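DNA-3-methyladenine glycosidase II, putative (Deinococcus radiodurans, PDB 2YG9) is a putative DNA repair protein of the helix-hairpin-helix (HhH-GPD) superfamily, a single chain built from helices joined by loops, with no strands. Local coordinates at residues Ala70-Ser75 with Gly155-Glu160; Ala146-Leu151 with Glu160-Phe165; Asp105-Gly110 with Ala114-Val119. One frame throughout, in Å; residues are numbered along the deposited sequence. Where two conformers were deposited one is given.

Interaction 1 of 3, residues Ala70-Ser75 with Gly155-Glu160; sequences AGQQLS and GRWTAE
Gln72 and Thr158 are the nearest residues of the two backbones, 9.7 Å apart between CA atoms; Gln72 lies in a type II turn from Gly71 to Leu74, closed by Leu74 N on Gly71 O (3.1 Å), following helix 61-71. A side chain must therefore bridge the gap. Gln72 does so with a chain extended beyond CG (chi2 172°), which carries its amide to the first turn of helix 156-166. There NE2 donates a weak hydrogen bond to Thr158 OG1 (3.2 Å), bent to 134° at the hydrogen, and also brushes Thr158 CG2 (3.6 Å). The same NE2 comes up to the edge of the Trp157 indole, near the ring plane, 4.4 Å from CZ3. That ring is held at its polar end by Asp177, which accepts a hydrogen bond from Trp157 NE1. Lys115 NZ is hydrogen-bonded to the carbonyl O of Ala70 and of Gln72, so the turn is gripped from behind as well. Within the helix, Arg156 NE forms a salt bridge with Glu160 OE2 (3.0 Å), reaching it from above the carboxylate plane, 65° out of it; Arg156 also pairs with Glu142. Gly155 as N-cap, closing the hairpin before helix 156-166, is characteristic of the helix-hairpin-helix motif, whose second helix is met here by the turn after helix 61-71.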
loop_
_atom_site.group_PDB
_atom_site.type_symbol
_atom_site.label_atom_id
_atom_site.label_comp_id
_atom_site.label_asym_id
_atom_site.label_seq_id
_atom_site.Cartn_x
_atom_site.Cartn_y
_atom_site.Cartn_z
ATOM N N ALA A 70 -5.012 10.398 -4.897
ATOM C CA ALA A 70 -4.655 11.750 -5.316
ATOM C C ALA A 70 -3.206 11.900 -5.719
ATOM O O ALA A 70 -2.918 12.604 -6.674
ATOM C CB ALA A 70 -4.989 12.740 -4.234
ATOM N N GLY A 71 -2.303 11.241 -4.998
ATOM C CA GLY A 71 -0.889 11.325 -5.272
ATOM C C GLY A 71 -0.340 10.520 -6.442
ATOM O O GLY A 71 0.796 10.723 -6.796
ATOM N N GLN A 72 -1.133 9.607 -7.021
ATOM C CA GLN A 72 -0.645 8.666 -8.041
ATOM C C GLN A 72 -0.089 9.374 -9.272
ATOM O O GLN A 72 -0.706 10.285 -9.790
ATOM C CB GLN A 72 -1.740 7.644 -8.435
ATOM C CG GLN A 72 -1.854 6.487 -7.452
ATOM C CD GLN A 72 -3.055 5.545 -7.697
ATOM O OE1 GLN A 72 -3.933 5.823 -8.513
ATOM N NE2 GLN A 72 -3.073 4.415 -6.987
ATOM N N GLN A 73 1.121 8.965 -9.694
ATOM C CA GLN A 73 1.861 9.584 -10.826
ATOM C C GLN A 73 2.402 10.997 -10.588
ATOM O O GLN A 73 3.021 11.557 -11.484
ATOM C CB GLN A 73 1.006 9.616 -12.099
ATOM C CG GLN A 73 0.787 8.262 -12.754
ATOM C CD GLN A 73 -0.169 7.391 -12.007
ATOM O OE1 GLN A 73 -1.336 7.781 -11.759
ATOM N NE2 GLN A 73 0.291 6.182 -11.647
ATOM N N LEU A 74 2.196 11.569 -9.403
ATOM C CA LEU A 74 2.671 12.921 -9.112
ATOM C C LEU A 74 3.997 12.885 -8.369
ATOM O O LEU A 74 4.325 11.890 -7.732
ATOM C CB LEU A 74 1.676 13.649 -8.210
ATOM C CG LEU A 74 0.214 13.686 -8.631
ATOM C CD1 LEU A 74 -0.493 14.745 -7.777
ATOM C CD2 LEU A 74 0.078 13.971 -10.110
ATOM N N SER A 75 4.747 13.985 -8.419
ATOM C CA SER A 75 5.964 14.082 -7.615
ATOM C C SER A 75 5.539 14.083 -6.143
ATOM O O SER A 75 4.387 14.340 -5.801
ATOM C CB SER A 75 6.730 15.368 -7.920
ATOM O OG SER A 75 5.971 16.500 -7.519
ATOM N N GLY A 155 -7.368 -0.938 -8.533
ATOM C CA GLY A 155 -7.191 -2.345 -8.839
ATOM C C GLY A 155 -6.624 -3.066 -7.634
ATOM O O GLY A 155 -6.492 -2.491 -6.527
ATOM N N ARG A 156 -6.274 -4.329 -7.847
ATOM C CA ARG A 156 -5.664 -5.141 -6.808
ATOM C C ARG A 156 -4.355 -4.501 -6.271
ATOM O O ARG A 156 -4.102 -4.512 -5.080
ATOM C CB ARG A 156 -5.365 -6.513 -7.369
ATOM C CG ARG A 156 -4.639 -7.430 -6.439
ATOM C CD ARG A 156 -4.975 -8.860 -6.747
ATOM N NE ARG A 156 -4.744 -9.573 -5.533
ATOM C CZ ARG A 156 -5.642 -10.182 -4.789
ATOM N NH1 ARG A 156 -6.919 -10.386 -5.147
ATOM N NH2 ARG A 156 -5.182 -10.691 -3.687
ATOM N N TRP A 157 -3.528 -3.975 -7.170
ATOM C CA TRP A 157 -2.222 -3.416 -6.764
ATOM C C TRP A 157 -2.381 -2.247 -5.782
ATOM O O TRP A 157 -1.757 -2.189 -4.732
ATOM C CB TRP A 157 -1.436 -2.992 -8.010
ATOM C CG TRP A 157 -0.105 -2.413 -7.651
ATOM C CD1 TRP A 157 1.041 -3.111 -7.374
ATOM C CD2 TRP A 157 0.209 -1.040 -7.480
ATOM N NE1 TRP A 157 2.042 -2.254 -7.041
ATOM C CE2 TRP A 157 1.574 -0.969 -7.109
ATOM C CE3 TRP A 157 -0.519 0.155 -7.633
ATOM C CZ2 TRP A 157 2.235 0.246 -6.885
ATOM C CZ3 TRP A 157 0.138 1.373 -7.397
ATOM C CH2 TRP A 157 1.500 1.405 -7.004
ATOM N N THR A 158 -3.223 -1.294 -6.133
ATOM C CA THR A 158 -3.526 -0.175 -5.254
ATOM C C THR A 158 -4.109 -0.646 -3.902
ATOM O O THR A 158 -3.739 -0.145 -2.834
ATOM C CB THR A 158 -4.536 0.826 -5.946
ATOM O OG1 THR A 158 -3.940 1.331 -7.131
ATOM C CG2 THR A 158 -4.909 1.960 -5.022
ATOM N N ALA A 159 -5.054 -1.583 -3.957
ATOM C CA ALA A 159 -5.654 -2.165 -2.739
ATOM C C ALA A 159 -4.599 -2.794 -1.844
ATOM O O ALA A 159 -4.564 -2.557 -0.638
ATOM C CB ALA A 159 -6.750 -3.189 -3.121
ATOM N N GLU A 160 -3.674 -3.525 -2.457
ATOM C CA GLU A 160 -2.587 -4.216 -1.755
ATOM C C GLU A 160 -1.550 -3.274 -1.180
ATOM O O GLU A 160 -1.049 -3.495 -0.087
ATOM C CB GLU A 160 -1.909 -5.191 -2.721
ATOM C CG GLU A 160 -2.754 -6.392 -3.054
ATOM C CD GLU A 160 -2.109 -7.369 -4.061
ATOM O OE1 GLU A 160 -1.373 -6.912 -4.974
ATOM O OE2 GLU A 160 -2.366 -8.607 -3.948
#

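Interaction 2 of 3, residues Ala146-Leu151 with Glu160-Phe165; sequences AELVQL and EMFLLF
Leu148 packs against Phe162 and Leu163 between the two helices of the helix-hairpin-helix motif, helix 141-149 and helix 156-166, with the hairpin between them. The nearest CA atoms of the two segments, Leu148 and Glu160, are 9.4 Å apart, so side chains fill the interface. The contact across it is apolar. One methyl of Leu148 does the touching: CD1 lies 3.7 Å from Phe162 CD2 and 4.2 Å from Phe162 CE2, approaching the ring obliquely while the two side chains cross at about a right angle. Phe162 reaches it because its CG stands anti to the backbone N (chi1 177°). Leu65 of helix 61-71 touches both Leu148 and Phe162, and Pro61 adds to the cover on Phe162, so this helix closes over the pair. The end of Leu163 swings in toward Leu148, and its side chain also rests on Val144 and Ile145 of the first helix. Among polar contacts, Glu160 starts off away from 146-151; its side chain lies on Ile145, and its OE1 is hydrogen-bonded to Ser174. In the backbone, Leu151 N binds Leu148 O (2.9 Å). Helix 156-166 has a wider pi-type turn at 162-165. Across the interface, beside the closer approach to the ring, the same Leu148 CD1 stands 4.5 Å from Leu163 CD1.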
loop_
_atom_site.group_PDB
_atom_site.type_symbol
_atom_site.label_atom_id
_atom_site.label_comp_id
_atom_site.label_asym_id
_atom_site.label_seq_id
_atom_site.Cartn_x
_atom_site.Cartn_y
_atom_site.Cartn_z
ATOM N N ALA A 146 -11.111 -7.098 -2.120
ATOM C CA ALA A 146 -12.209 -7.265 -3.057
ATOM C C ALA A 146 -13.122 -6.028 -3.046
ATOM O O ALA A 146 -13.593 -5.586 -4.099
ATOM C CB ALA A 146 -13.012 -8.526 -2.721
ATOM N N GLU A 147 -13.362 -5.452 -1.868
ATOM C CA GLU A 147 -14.226 -4.278 -1.810
ATOM C C GLU A 147 -13.586 -3.039 -2.404
ATOM O O GLU A 147 -14.271 -2.222 -3.024
ATOM C CB GLU A 147 -14.689 -3.996 -0.376
ATOM C CG GLU A 147 -15.660 -5.022 0.177
ATOM C CD GLU A 147 -16.815 -5.379 -0.769
ATOM O OE1 GLU A 147 -17.626 -4.469 -1.141
ATOM O OE2 GLU A 147 -16.901 -6.588 -1.136
ATOM N N LEU A 148 -12.284 -2.853 -2.161
ATOM C CA LEU A 148 -11.556 -1.733 -2.774
ATOM C C LEU A 148 -11.491 -1.838 -4.301
ATOM O O LEU A 148 -11.704 -0.845 -5.023
ATOM C CB LEU A 148 -10.152 -1.627 -2.191
ATOM C CG LEU A 148 -10.090 -1.149 -0.741
ATOM C CD1 LEU A 148 -8.668 -1.330 -0.267
ATOM C CD2 LEU A 148 -10.550 0.290 -0.607
ATOM N N VAL A 149 -11.182 -3.039 -4.794
ATOM C CA VAL A 149 -11.143 -3.344 -6.229
ATOM C C VAL A 149 -12.420 -2.956 -6.973
ATOM O O VAL A 149 -12.347 -2.567 -8.125
ATOM C CB VAL A 149 -10.786 -4.861 -6.491
ATOM C CG1 VAL A 149 -11.134 -5.322 -7.942
ATOM C CG2 VAL A 149 -9.291 -5.055 -6.203
ATOM N N GLN A 150 -13.561 -3.038 -6.308
ATOM C CA GLN A 150 -14.847 -2.675 -6.960
ATOM C C GLN A 150 -14.961 -1.199 -7.267
ATOM O O GLN A 150 -15.803 -0.799 -8.065
ATOM C CB GLN A 150 -16.056 -3.110 -6.122
ATOM C CG GLN A 150 -16.302 -4.569 -6.214
ATOM C CD GLN A 150 -16.374 -5.100 -7.666
ATOM O OE1 GLN A 150 -17.298 -4.736 -8.430
ATOM N NE2 GLN A 150 -15.378 -5.940 -8.054
ATOM N N LEU A 151 -14.110 -0.381 -6.663
ATOM C CA LEU A 151 -14.134 1.056 -6.927
ATOM C C LEU A 151 -13.415 1.319 -8.240
ATOM O O LEU A 151 -12.376 0.672 -8.510
ATOM C CB LEU A 151 -13.470 1.841 -5.788
ATOM C CG LEU A 151 -14.129 1.673 -4.406
ATOM C CD1 LEU A 151 -13.254 2.320 -3.313
ATOM C CD2 LEU A 151 -15.544 2.237 -4.432
ATOM N N GLU A 160 -3.674 -3.525 -2.457
ATOM C CA GLU A 160 -2.587 -4.216 -1.755
ATOM C C GLU A 160 -1.550 -3.274 -1.180
ATOM O O GLU A 160 -1.049 -3.495 -0.087
ATOM C CB GLU A 160 -1.909 -5.191 -2.721
ATOM C CG GLU A 160 -2.754 -6.392 -3.054
ATOM C CD GLU A 160 -2.109 -7.369 -4.061
ATOM O OE1 GLU A 160 -1.373 -6.912 -4.974
ATOM O OE2 GLU A 160 -2.366 -8.607 -3.948
ATOM N N MET A 161 -1.236 -2.209 -1.912
ATOM C CA MET A 161 -0.336 -1.185 -1.422
ATOM C C MET A 161 -0.969 -0.476 -0.208
ATOM O O MET A 161 -0.287 -0.049 0.723
ATOM C CB MET A 161 -0.069 -0.156 -2.527
ATOM C CG MET A 161 0.857 -0.593 -3.668
ATOM S SD MET A 161 2.382 -1.354 -3.115
ATOM C CE MET A 161 2.002 -3.079 -3.205
ATOM N N PHE A 162 -2.271 -0.288 -0.276
ATOM C CA PHE A 162 -3.038 0.324 0.821
ATOM C C PHE A 162 -3.020 -0.530 2.118
ATOM O O PHE A 162 -2.787 -0.047 3.238
ATOM C CB PHE A 162 -4.464 0.607 0.327
ATOM C CG PHE A 162 -5.387 1.182 1.378
ATOM C CD1 PHE A 162 -5.268 2.497 1.775
ATOM C CD2 PHE A 162 -6.332 0.392 1.982
ATOM C CE1 PHE A 162 -6.110 3.016 2.777
ATOM C CE2 PHE A 162 -7.184 0.906 2.951
ATOM C CZ PHE A 162 -7.092 2.210 3.320
ATOM N N LEU A 163 -3.255 -1.808 1.961
ATOM C CA LEU A 163 -3.097 -2.746 3.068
ATOM C C LEU A 163 -1.702 -2.694 3.670
ATOM O O LEU A 163 -1.559 -2.614 4.913
ATOM C CB LEU A 163 -3.389 -4.185 2.590
ATOM C CG LEU A 163 -4.812 -4.728 2.729
ATOM C CD1 LEU A 163 -5.815 -3.845 2.062
ATOM C CD2 LEU A 163 -4.836 -6.133 2.133
ATOM N N LEU A 164 -0.677 -2.721 2.808
ATOM C CA LEU A 164 0.699 -2.779 3.273
ATOM C C LEU A 164 1.139 -1.471 3.924
ATOM O O LEU A 164 1.614 -1.462 5.071
ATOM C CB LEU A 164 1.633 -3.200 2.143
ATOM C CG LEU A 164 3.087 -3.626 2.423
ATOM C CD1 LEU A 164 3.569 -4.363 1.149
ATOM C CD2 LEU A 164 4.041 -2.448 2.769
ATOM N N PHE A 165 0.955 -0.360 3.212
ATOM C CA PHE A 165 1.441 0.900 3.680
ATOM C C PHE A 165 0.478 1.674 4.574
ATOM O O PHE A 165 0.956 2.337 5.492
ATOM C CB PHE A 165 1.917 1.791 2.549
ATOM C CG PHE A 165 3.148 1.302 1.881
ATOM C CD1 PHE A 165 4.395 1.466 2.483
ATOM C CD2 PHE A 165 3.081 0.665 0.664
ATOM C CE1 PHE A 165 5.556 1.027 1.843
ATOM C CE2 PHE A 165 4.233 0.237 0.030
ATOM C CZ PHE A 165 5.457 0.397 0.629
#

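Interaction 3 of 3, residues Asp105-Gly110 with Ala114-Val119; sequences DLRGVG and AKVRTV
Val116 docks on Leu106 and Arg107, and helix 113-127 approaches helix 103-108 closely here, the CA atoms of Leu106 and Val116 being 6.1 Å apart. Ala114 opens this part of the second helix, its O accepting the backbone N of Thr118. Lys115 turns to other neighbours: its chain, extended beyond CG, runs past Val69 and Leu74 toward the turn after helix 61-71. Val116 then carries the contact with both methyls. CG2 lies over the first helix's backbone, 3.7 Å from Arg107 N and 3.9 Å from Leu106 CB, while CG1, anti to the backbone N (chi1 172°), reaches Leu106 CD1 at 4.2 Å. Leu106 is backed by Leu86 and Leu89, so the valine closes a buried apolar cluster. Arg107 crosses Val116 at about a right angle, its CG 3.9 Å from CG2; the chain is bent at both chi2 and chi3, and the guanidinium goes on to Leu111 O and a cation-pi contact with Trp113. These are two successive helices of the HhH-GPD helical fold, joined by a short turn, the first ending in a Schellman motif: Gly110, with phi at 115°, sends its N to Arg107 O (2.8 Å). Arg117 points away from the first helix. Thr118 is buried against Val69 and Ile154, its OG1 having both Ala114 O and Pro152 O within reach of its one proton. Val119, one turn on from Lys115, has its CB directed toward 105-110, but its CG1 stays 5.1 Å from Leu106 CD1, and it packs on Val69 of helix 61-71.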
loop_
_atom_site.group_PDB
_atom_site.type_symbol
_atom_site.label_atom_id
_atom_site.label_comp_id
_atom_site.label_asym_id
_atom_site.label_seq_id
_atom_site.Cartn_x
_atom_site.Cartn_y
_atom_site.Cartn_z
ATOM N N ASP A 105 -15.245 21.349 -8.507
ATOM C CA ASP A 105 -14.322 21.789 -7.482
ATOM C C ASP A 105 -13.242 20.748 -7.166
ATOM O O ASP A 105 -12.127 21.122 -6.828
ATOM C CB ASP A 105 -15.074 22.270 -6.229
ATOM C CG ASP A 105 -15.877 23.570 -6.496
ATOM O OD1 ASP A 105 -15.594 24.280 -7.492
ATOM O OD2 ASP A 105 -16.810 23.864 -5.733
ATOM N N LEU A 106 -13.550 19.455 -7.282
ATOM C CA LEU A 106 -12.510 18.436 -7.131
ATOM C C LEU A 106 -11.535 18.469 -8.289
ATOM O O LEU A 106 -10.337 18.346 -8.088
ATOM C CB LEU A 106 -13.112 17.050 -7.006
ATOM C CG LEU A 106 -13.944 16.873 -5.730
ATOM C CD1 LEU A 106 -14.724 15.578 -5.807
ATOM C CD2 LEU A 106 -13.049 16.940 -4.466
ATOM N N ARG A 107 -12.029 18.665 -9.512
ATOM C CA ARG A 107 -11.128 18.933 -10.638
ATOM C C ARG A 107 -10.274 20.148 -10.347
ATOM O O ARG A 107 -9.068 20.175 -10.620
ATOM C CB ARG A 107 -11.919 19.198 -11.913
ATOM C CG ARG A 107 -12.313 17.969 -12.604
ATOM C CD ARG A 107 -11.084 17.321 -13.289
ATOM N NE ARG A 107 -10.758 17.858 -14.618
ATOM C CZ ARG A 107 -9.559 17.783 -15.199
ATOM N NH1 ARG A 107 -8.512 17.285 -14.547
ATOM N NH2 ARG A 107 -9.384 18.221 -16.450
ATOM N N GLY A 108 -10.930 21.141 -9.789
ATOM C CA GLY A 108 -10.335 22.427 -9.416
ATOM C C GLY A 108 -9.139 22.360 -8.513
ATOM O O GLY A 108 -8.275 23.233 -8.578
ATOM N N VAL A 109 -9.038 21.315 -7.704
ATOM C CA VAL A 109 -7.885 21.178 -6.845
ATOM C C VAL A 109 -6.739 20.581 -7.599
ATOM O O VAL A 109 -5.660 20.514 -7.071
ATOM C CB VAL A 109 -8.148 20.336 -5.524
ATOM C CG1 VAL A 109 -9.212 21.008 -4.685
ATOM C CG2 VAL A 109 -8.447 18.843 -5.842
ATOM N N GLY A 110 -6.982 20.107 -8.815
ATOM C CA GLY A 110 -5.927 19.546 -9.643
ATOM C C GLY A 110 -6.047 18.084 -9.966
ATOM O O GLY A 110 -5.156 17.534 -10.607
ATOM N N ALA A 114 -10.312 10.828 -13.756
ATOM C CA ALA A 114 -10.181 9.487 -13.183
ATOM C C ALA A 114 -10.131 9.520 -11.627
ATOM O O ALA A 114 -10.839 8.792 -10.952
ATOM C CB ALA A 114 -8.928 8.794 -13.749
ATOM N N LYS A 115 -9.267 10.364 -11.072
ATOM C CA LYS A 115 -9.117 10.494 -9.623
ATOM C C LYS A 115 -10.336 11.115 -8.981
ATOM O O LYS A 115 -10.773 10.629 -7.963
ATOM C CB LYS A 115 -7.858 11.296 -9.252
ATOM C CG LYS A 115 -6.561 10.578 -9.475
ATOM C CD LYS A 115 -5.410 11.561 -9.422
ATOM C CE LYS A 115 -3.998 10.922 -9.554
ATOM N NZ LYS A 115 -2.948 11.956 -9.302
ATOM N N VAL A 116 -10.961 12.120 -9.621
ATOM C CA VAL A 116 -12.269 12.643 -9.150
ATOM C C VAL A 116 -13.294 11.541 -8.941
ATOM O O VAL A 116 -13.952 11.453 -7.908
ATOM C CB VAL A 116 -12.853 13.759 -10.103
ATOM C CG1 VAL A 116 -14.300 14.142 -9.713
ATOM C CG2 VAL A 116 -11.953 14.968 -10.082
ATOM N N ARG A 117 -13.403 10.673 -9.926
ATOM C CA ARG A 117 -14.370 9.595 -9.945
ATOM C C ARG A 117 -14.088 8.573 -8.861
ATOM O O ARG A 117 -15.004 8.100 -8.163
ATOM C CB ARG A 117 -14.346 8.903 -11.310
ATOM C CG ARG A 117 -15.152 7.614 -11.389
ATOM C CD ARG A 117 -15.200 7.049 -12.832
ATOM N NE ARG A 117 -15.937 7.936 -13.741
ATOM C CZ ARG A 117 -17.261 8.098 -13.770
ATOM N NH1 ARG A 117 -18.043 7.443 -12.907
ATOM N NH2 ARG A 117 -17.816 8.932 -14.669
ATOM N N THR A 118 -12.831 8.209 -8.755
ATOM C CA THR A 118 -12.368 7.283 -7.702
ATOM C C THR A 118 -12.648 7.827 -6.316
ATOM O O THR A 118 -13.249 7.166 -5.485
ATOM C CB THR A 118 -10.845 7.028 -7.855
ATOM O OG1 THR A 118 -10.602 6.390 -9.111
ATOM C CG2 THR A 118 -10.316 6.180 -6.716
ATOM N N VAL A 119 -12.224 9.060 -6.065
ATOM C CA VAL A 119 -12.530 9.754 -4.800
ATOM C C VAL A 119 -14.031 9.892 -4.510
ATOM O O VAL A 119 -14.474 9.617 -3.381
ATOM C CB VAL A 119 -11.829 11.149 -4.693
ATOM C CG1 VAL A 119 -12.230 11.824 -3.396
ATOM C CG2 VAL A 119 -10.288 11.014 -4.747
#

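In the fold
From the N terminus, the first segment met, 70-75, runs from the end of helix 61-71 into the turn after it; its partner at 155-160 lies 80 residues further on, and interaction 1 thus closes the long loop. Interaction 3 is nested inside it, joining helix 103-108 to helix 113-127 across a short turn, and Lys115 ties it back to 70-75. Interaction 2 follows in series, closes the short hairpin between helix 141-149 and helix 156-166, and crosses interaction 1, since 146-151 falls within that loop and 160-165 continues from it. Interactions 1 and 2 share Glu160 and touch where Val149 packs against Gly155 and Arg156. Interactions 2 and 3 do not touch, their centres standing about 19 Å apart.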